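Local coordinates for HTH marR-type domain-containing protein (PDB 7DVR) that binds heme as a sensor and, as a MarR-type helix-turn-helix protein, probably acts as a DNA-binding regulator of transcription, at residues Y18-V28 against Q105-T116. Numbering follows the deposited sequence.
With HEM (protoporphyrin IX containing Fe), chain B.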
loop_
_atom_site.group_PDB
_atom_site.type_symbol
_atom_site.label_atom_id
_atom_site.label_comp_id
_atom_site.label_asym_id
_atom_site.label_seq_id
_atom_site.Cartn_x
_atom_site.Cartn_y
_atom_site.Cartn_z
ATOM N N TYR A 18 -9.783 -6.072 -7.332
ATOM C CA TYR A 18 -10.041 -7.517 -7.367
ATOM C C TYR A 18 -11.105 -7.924 -6.357
ATOM O O TYR A 18 -12.066 -8.603 -6.623
ATOM C CB TYR A 18 -8.727 -8.242 -7.108
ATOM C CG TYR A 18 -8.834 -9.726 -7.235
ATOM C CD1 TYR A 18 -9.006 -10.300 -8.485
ATOM C CD2 TYR A 18 -8.711 -10.564 -6.141
ATOM C CE1 TYR A 18 -9.109 -11.665 -8.636
ATOM C CE2 TYR A 18 -8.833 -11.930 -6.276
ATOM C CZ TYR A 18 -9.008 -12.478 -7.531
ATOM O OH TYR A 18 -9.168 -13.806 -7.642
ATOM N N LEU A 19 -10.912 -7.458 -5.122
ATOM C CA LEU A 19 -11.831 -7.792 -4.037
ATOM C C LEU A 19 -13.193 -7.230 -4.282
ATOM O O LEU A 19 -14.158 -7.906 -4.037
ATOM C CB LEU A 19 -11.161 -7.135 -2.834
ATOM C CG LEU A 19 -11.748 -7.326 -1.460
ATOM C CD1 LEU A 19 -12.157 -8.771 -1.209
ATOM C CD2 LEU A 19 -10.670 -6.850 -0.493
ATOM N N ASP A 20 -13.260 -6.034 -4.785
ATOM C CA ASP A 20 -14.524 -5.377 -5.141
ATOM C C ASP A 20 -15.244 -6.149 -6.245
ATOM O O ASP A 20 -16.396 -6.413 -6.080
ATOM C CB ASP A 20 -14.293 -3.937 -5.572
ATOM C CG ASP A 20 -14.157 -2.979 -4.381
ATOM O OD1 ASP A 20 -14.514 -3.375 -3.246
ATOM O OD2 ASP A 20 -13.710 -1.830 -4.598
ATOM N N ARG A 21 -14.543 -6.506 -7.297
ATOM C CA ARG A 21 -15.137 -7.309 -8.394
ATOM C C ARG A 21 -15.603 -8.684 -7.912
ATOM O O ARG A 21 -16.748 -8.998 -8.196
ATOM C CB ARG A 21 -14.167 -7.397 -9.563
ATOM C CG ARG A 21 -13.930 -6.034 -10.197
ATOM C CD ARG A 21 -13.130 -6.080 -11.484
ATOM N NE ARG A 21 -13.997 -6.538 -12.562
ATOM C CZ ARG A 21 -14.543 -5.768 -13.504
ATOM N NH1 ARG A 21 -15.330 -6.314 -14.415
ATOM N NH2 ARG A 21 -14.300 -4.467 -13.545
ATOM N N TYR A 22 -14.763 -9.435 -7.194
ATOM C CA TYR A 22 -15.071 -10.760 -6.592
ATOM C C TYR A 22 -16.293 -10.624 -5.666
ATOM O O TYR A 22 -17.209 -11.411 -5.760
ATOM C CB TYR A 22 -13.835 -11.262 -5.815
ATOM C CG TYR A 22 -13.491 -12.733 -5.845
ATOM C CD1 TYR A 22 -14.443 -13.724 -5.686
ATOM C CD2 TYR A 22 -12.178 -13.138 -6.000
ATOM C CE1 TYR A 22 -14.104 -15.072 -5.726
ATOM C CE2 TYR A 22 -11.826 -14.478 -6.079
ATOM C CZ TYR A 22 -12.797 -15.451 -5.954
ATOM O OH TYR A 22 -12.444 -16.765 -6.000
ATOM N N ALA A 23 -16.303 -9.639 -4.750
ATOM C CA ALA A 23 -17.439 -9.451 -3.811
ATOM C C ALA A 23 -18.777 -9.273 -4.567
ATOM O O ALA A 23 -19.817 -9.898 -4.119
ATOM C CB ALA A 23 -17.177 -8.273 -2.850
ATOM N N LYS A 24 -18.789 -8.492 -5.649
ATOM C CA LYS A 24 -20.025 -8.192 -6.440
ATOM C C LYS A 24 -20.516 -9.491 -7.055
ATOM O O LYS A 24 -21.746 -9.720 -7.109
ATOM C CB LYS A 24 -19.841 -7.289 -7.669
ATOM C CG LYS A 24 -19.375 -5.859 -7.458
ATOM C CD LYS A 24 -19.974 -5.160 -6.280
ATOM C CE LYS A 24 -19.147 -3.964 -5.851
ATOM N NZ LYS A 24 -18.023 -4.347 -4.947
ATOM N N GLU A 25 -19.578 -10.331 -7.473
ATOM C CA GLU A 25 -19.938 -11.620 -8.131
ATOM C C GLU A 25 -20.607 -12.597 -7.177
ATOM O O GLU A 25 -21.485 -13.409 -7.610
ATOM C CB GLU A 25 -18.706 -12.263 -8.736
ATOM C CG GLU A 25 -18.617 -11.852 -10.170
ATOM C CD GLU A 25 -17.741 -12.782 -10.962
ATOM O OE1 GLU A 25 -17.659 -14.014 -10.605
ATOM O OE2 GLU A 25 -17.085 -12.239 -11.866
ATOM N N TYR A 26 -20.218 -12.536 -5.913
ATOM C CA TYR A 26 -20.818 -13.409 -4.894
ATOM C C TYR A 26 -21.960 -12.648 -4.176
ATOM O O TYR A 26 -22.577 -13.209 -3.293
ATOM C CB TYR A 26 -19.648 -14.052 -4.119
ATOM C CG TYR A 26 -18.857 -15.062 -4.969
ATOM C CD1 TYR A 26 -18.008 -14.647 -5.995
ATOM C CD2 TYR A 26 -18.979 -16.449 -4.807
ATOM C CE1 TYR A 26 -17.317 -15.558 -6.811
ATOM C CE2 TYR A 26 -18.274 -17.373 -5.593
ATOM C CZ TYR A 26 -17.456 -16.931 -6.626
ATOM O OH TYR A 26 -16.758 -17.788 -7.463
ATOM N N ASP A 27 -22.315 -11.439 -4.599
ATOM C CA ASP A 27 -23.438 -10.662 -4.029
ATOM C C ASP A 27 -23.169 -10.481 -2.524
ATOM O O ASP A 27 -24.101 -10.651 -1.723
ATOM C CB ASP A 27 -24.775 -11.382 -4.224
ATOM C CG ASP A 27 -25.993 -10.490 -4.183
ATOM O OD1 ASP A 27 -25.857 -9.276 -4.339
ATOM O OD2 ASP A 27 -27.093 -11.044 -4.061
ATOM N N VAL A 28 -21.943 -10.139 -2.178
ATOM C CA VAL A 28 -21.630 -9.872 -0.731
ATOM C C VAL A 28 -20.924 -8.553 -0.677
ATOM O O VAL A 28 -20.007 -8.330 0.178
ATOM C CB VAL A 28 -20.813 -11.007 -0.140
ATOM C CG1 VAL A 28 -21.679 -12.215 0.062
ATOM C CG2 VAL A 28 -19.572 -11.285 -0.951
ATOM N N GLN A 105 -23.463 -16.664 2.374
ATOM C CA GLN A 105 -22.816 -16.295 1.090
ATOM C C GLN A 105 -21.422 -15.765 1.394
ATOM O O GLN A 105 -20.507 -15.988 0.644
ATOM C CB GLN A 105 -23.609 -15.215 0.342
ATOM C CG GLN A 105 -24.843 -15.723 -0.381
ATOM C CD GLN A 105 -25.771 -14.620 -0.847
ATOM O OE1 GLN A 105 -25.347 -13.516 -1.170
ATOM N NE2 GLN A 105 -27.051 -14.957 -0.966
ATOM N N PHE A 106 -21.257 -15.041 2.486
ATOM C CA PHE A 106 -19.976 -14.367 2.785
ATOM C C PHE A 106 -18.949 -15.418 3.155
ATOM O O PHE A 106 -17.771 -15.278 2.793
ATOM C CB PHE A 106 -20.107 -13.370 3.947
ATOM C CG PHE A 106 -18.906 -12.470 4.112
ATOM C CD1 PHE A 106 -18.511 -11.599 3.104
ATOM C CD2 PHE A 106 -18.200 -12.441 5.313
ATOM C CE1 PHE A 106 -17.423 -10.749 3.276
ATOM C CE2 PHE A 106 -17.117 -11.595 5.477
ATOM C CZ PHE A 106 -16.727 -10.742 4.467
ATOM N N GLU A 107 -19.389 -16.419 3.905
ATOM C CA GLU A 107 -18.495 -17.517 4.361
ATOM C C GLU A 107 -17.904 -18.258 3.146
ATOM O O GLU A 107 -16.688 -18.567 3.173
ATOM C CB GLU A 107 -19.258 -18.506 5.243
ATOM C CG GLU A 107 -18.729 -18.647 6.646
ATOM C CD GLU A 107 -19.519 -19.641 7.495
ATOM O OE1 GLU A 107 -20.723 -19.871 7.196
ATOM O OE2 GLU A 107 -18.934 -20.197 8.429
ATOM N N ILE A 108 -18.762 -18.591 2.178
ATOM C CA ILE A 108 -18.388 -19.239 0.875
ATOM C C ILE A 108 -17.365 -18.355 0.187
ATOM O O ILE A 108 -16.291 -18.803 -0.121
ATOM C CB ILE A 108 -19.614 -19.475 -0.044
ATOM C CG1 ILE A 108 -20.594 -20.493 0.545
ATOM C CG2 ILE A 108 -19.179 -19.856 -1.457
ATOM C CD1 ILE A 108 -21.931 -20.592 -0.198
ATOM N N PHE A 109 -17.720 -17.095 -0.038
ATOM C CA PHE A 109 -16.859 -16.095 -0.693
ATOM C C PHE A 109 -15.466 -16.077 -0.074
ATOM O O PHE A 109 -14.495 -16.128 -0.798
ATOM C CB PHE A 109 -17.478 -14.697 -0.623
ATOM C CG PHE A 109 -16.551 -13.553 -0.992
ATOM C CD1 PHE A 109 -16.191 -13.297 -2.311
ATOM C CD2 PHE A 109 -16.049 -12.699 -0.017
ATOM C CE1 PHE A 109 -15.343 -12.238 -2.610
ATOM C CE2 PHE A 109 -15.238 -11.610 -0.329
ATOM C CZ PHE A 109 -14.869 -11.391 -1.626
ATOM N N LEU A 110 -15.372 -15.998 1.248
ATOM C CA LEU A 110 -14.043 -15.873 1.885
ATOM C C LEU A 110 -13.268 -17.157 1.623
ATOM O O LEU A 110 -12.022 -17.061 1.430
ATOM C CB LEU A 110 -14.194 -15.591 3.383
ATOM C CG LEU A 110 -14.593 -14.154 3.725
ATOM C CD1 LEU A 110 -14.716 -13.972 5.228
ATOM C CD2 LEU A 110 -13.607 -13.126 3.202
ATOM N N GLU A 111 -13.958 -18.295 1.629
ATOM C CA GLU A 111 -13.256 -19.600 1.375
ATOM C C GLU A 111 -12.703 -19.624 -0.058
ATOM O O GLU A 111 -11.476 -19.850 -0.229
ATOM C CB GLU A 111 -14.154 -20.817 1.636
ATOM C CG GLU A 111 -14.298 -21.157 3.118
ATOM C CD GLU A 111 -15.701 -21.437 3.653
ATOM O OE1 GLU A 111 -16.678 -21.429 2.860
ATOM O OE2 GLU A 111 -15.822 -21.636 4.891
ATOM N N LYS A 112 -13.553 -19.330 -1.049
ATOM C CA LYS A 112 -13.152 -19.285 -2.481
ATOM C C LYS A 112 -12.076 -18.235 -2.724
ATOM O O LYS A 112 -11.111 -18.485 -3.510
ATOM C CB LYS A 112 -14.368 -19.014 -3.361
ATOM C CG LYS A 112 -15.272 -20.222 -3.481
ATOM C CD LYS A 112 -16.562 -19.945 -4.231
ATOM C CE LYS A 112 -17.481 -21.150 -4.363
ATOM N NZ LYS A 112 -17.059 -22.055 -5.462
ATOM N N LEU A 113 -12.233 -17.069 -2.097
ATOM C CA LEU A 113 -11.256 -15.972 -2.277
ATOM C C LEU A 113 -9.854 -16.420 -1.866
ATOM O O LEU A 113 -8.952 -16.234 -2.632
ATOM C CB LEU A 113 -11.694 -14.751 -1.480
ATOM C CG LEU A 113 -10.692 -13.603 -1.357
ATOM C CD1 LEU A 113 -10.523 -12.865 -2.673
ATOM C CD2 LEU A 113 -11.162 -12.597 -0.318
ATOM N N HIS A 114 -9.709 -16.891 -0.643
ATOM C CA HIS A 114 -8.430 -17.436 -0.117
ATOM C C HIS A 114 -7.919 -18.597 -0.978
ATOM O O HIS A 114 -6.763 -18.479 -1.411
ATOM C CB HIS A 114 -8.556 -17.760 1.363
ATOM C CG HIS A 114 -8.626 -16.538 2.215
ATOM N ND1 HIS A 114 -9.823 -15.852 2.432
ATOM C CD2 HIS A 114 -7.661 -15.846 2.878
ATOM C CE1 HIS A 114 -9.576 -14.832 3.237
ATOM N NE2 HIS A 114 -8.286 -14.801 3.480
ATOM N N SER A 115 -8.728 -19.616 -1.300
ATOM C CA SER A 115 -8.316 -20.689 -2.262
ATOM C C SER A 115 -7.670 -20.070 -3.503
ATOM O O SER A 115 -6.541 -20.449 -3.862
ATOM C CB SER A 115 -9.445 -21.592 -2.685
ATOM O OG SER A 115 -10.131 -22.072 -1.572
ATOM N N THR A 116 -8.365 -19.154 -4.166
ATOM C CA THR A 116 -7.859 -18.471 -5.371
ATOM C C THR A 116 -6.584 -17.689 -5.113
ATOM O O THR A 116 -5.635 -17.783 -5.876
ATOM C CB THR A 116 -8.903 -17.506 -5.927
ATOM O OG1 THR A 116 -10.158 -18.185 -5.992
ATOM C CG2 THR A 116 -8.494 -17.014 -7.291
HETATM C CHA HEM B . -6.877 -15.763 6.774
HETATM C CHB HEM B . -10.324 -12.538 6.438
HETATM C CHC HEM B . -8.369 -11.049 2.352
HETATM C CHD HEM B . -4.541 -13.754 3.166
HETATM C C1A HEM B . -7.988 -15.033 6.972
HETATM C C2A HEM B . -8.864 -15.265 8.026
HETATM C C3A HEM B . -9.832 -14.352 7.929
HETATM C C4A HEM B . -9.544 -13.554 6.841
HETATM C CMA HEM B . -11.002 -14.224 8.859
HETATM C CAA HEM B . -8.776 -16.338 9.085
HETATM C CBA HEM B . -9.542 -17.598 8.640
HETATM C CGA HEM B . -9.472 -18.705 9.679
HETATM O O1A HEM B . -9.686 -18.439 10.884
HETATM O O2A HEM B . -9.211 -19.889 9.350
HETATM C C1B HEM B . -10.056 -11.885 5.265
HETATM C C2B HEM B . -10.953 -10.941 4.766
HETATM C C3B HEM B . -10.425 -10.520 3.588
HETATM C C4B HEM B . -9.181 -11.242 3.423
HETATM C CMB HEM B . -12.227 -10.507 5.441
HETATM C CAB HEM B . -10.893 -9.499 2.674
HETATM C CBB HEM B . -11.913 -8.734 2.984
HETATM C C1C HEM B . -7.135 -11.612 2.246
HETATM C C2C HEM B . -6.186 -11.250 1.319
HETATM C C3C HEM B . -5.082 -12.020 1.558
HETATM C C4C HEM B . -5.391 -12.852 2.632
HETATM C CMC HEM B . -6.393 -10.197 0.279
HETATM C CAC HEM B . -3.838 -12.076 0.811
HETATM C CBC HEM B . -3.744 -11.546 -0.403
HETATM C C1D HEM B . -4.920 -14.520 4.231
HETATM C C2D HEM B . -4.062 -15.574 4.708
HETATM C C3D HEM B . -4.712 -16.147 5.707
HETATM C C4D HEM B . -5.965 -15.431 5.822
HETATM C CMD HEM B . -2.714 -15.981 4.182
HETATM C CAD HEM B . -4.220 -17.305 6.534
HETATM C CBD HEM B . -5.106 -18.553 6.350
HETATM C CGD HEM B . -4.658 -19.660 7.282
HETATM O O1D HEM B . -3.638 -20.328 6.993
HETATM O O2D HEM B . -5.296 -19.923 8.333
HETATM N NA HEM B . -8.414 -13.979 6.256
HETATM N NB HEM B . -9.041 -12.028 4.437
HETATM N NC HEM B . -6.635 -12.580 3.011
HETATM N ND HEM B . -6.031 -14.487 4.915
HETATM FE FE HEM B . -7.442 -13.331 4.676
#
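In this MarR-type subunit, the end of helix 4-25 packs against the heme-bearing helix 97-117, Y22 and F109 meeting at the middle of the contact. The short helical segments run in largely opposed directions but well inclined, 136° between their N-to-C directions, their axes 10.6 Å apart. Y22 is a knob in the hole formed by F109, K112, L113 and T116. F109 turns its edge to the Y22 ring in an offset edge-to-face pair, the planes at 77° and the centroids 5.5 Å apart. With its CG anti to the backbone N (chi1 167°), F109 reaches over to helix 4-25, where L19 CD1 meets the ring edge 3.8 Å from CZ. V28 covers one face of the same ring, CG2 lying 4.1 Å from the centroid in a CH-pi contact. D27, with positive phi, makes a Schellman motif at the end of the helix, V28 N bonding back to A23 O; beyond it V28 CG1 rests 3.6 Å from Q105 CB. At the other end, Y22 OH donates to T116 OG1 at 2.7 Å, in the plane of the tyrosine ring. T116 OG1 in turn donates to K112 O, which also accepts from T116 N. H114 binds the heme iron through NE2 at 2.1 Å, and M1 N of the second subunit is the other protein ligand. ND1 of H114 donates to L110 O, fixing the imidazole's rotation and probably making it a stronger iron donor. The hydroxyl relay thus fixes the phenol end of Y22 while the hole holds its ring; Y18 OH, 3.3 Å from T116 CG2, is buried without a partner.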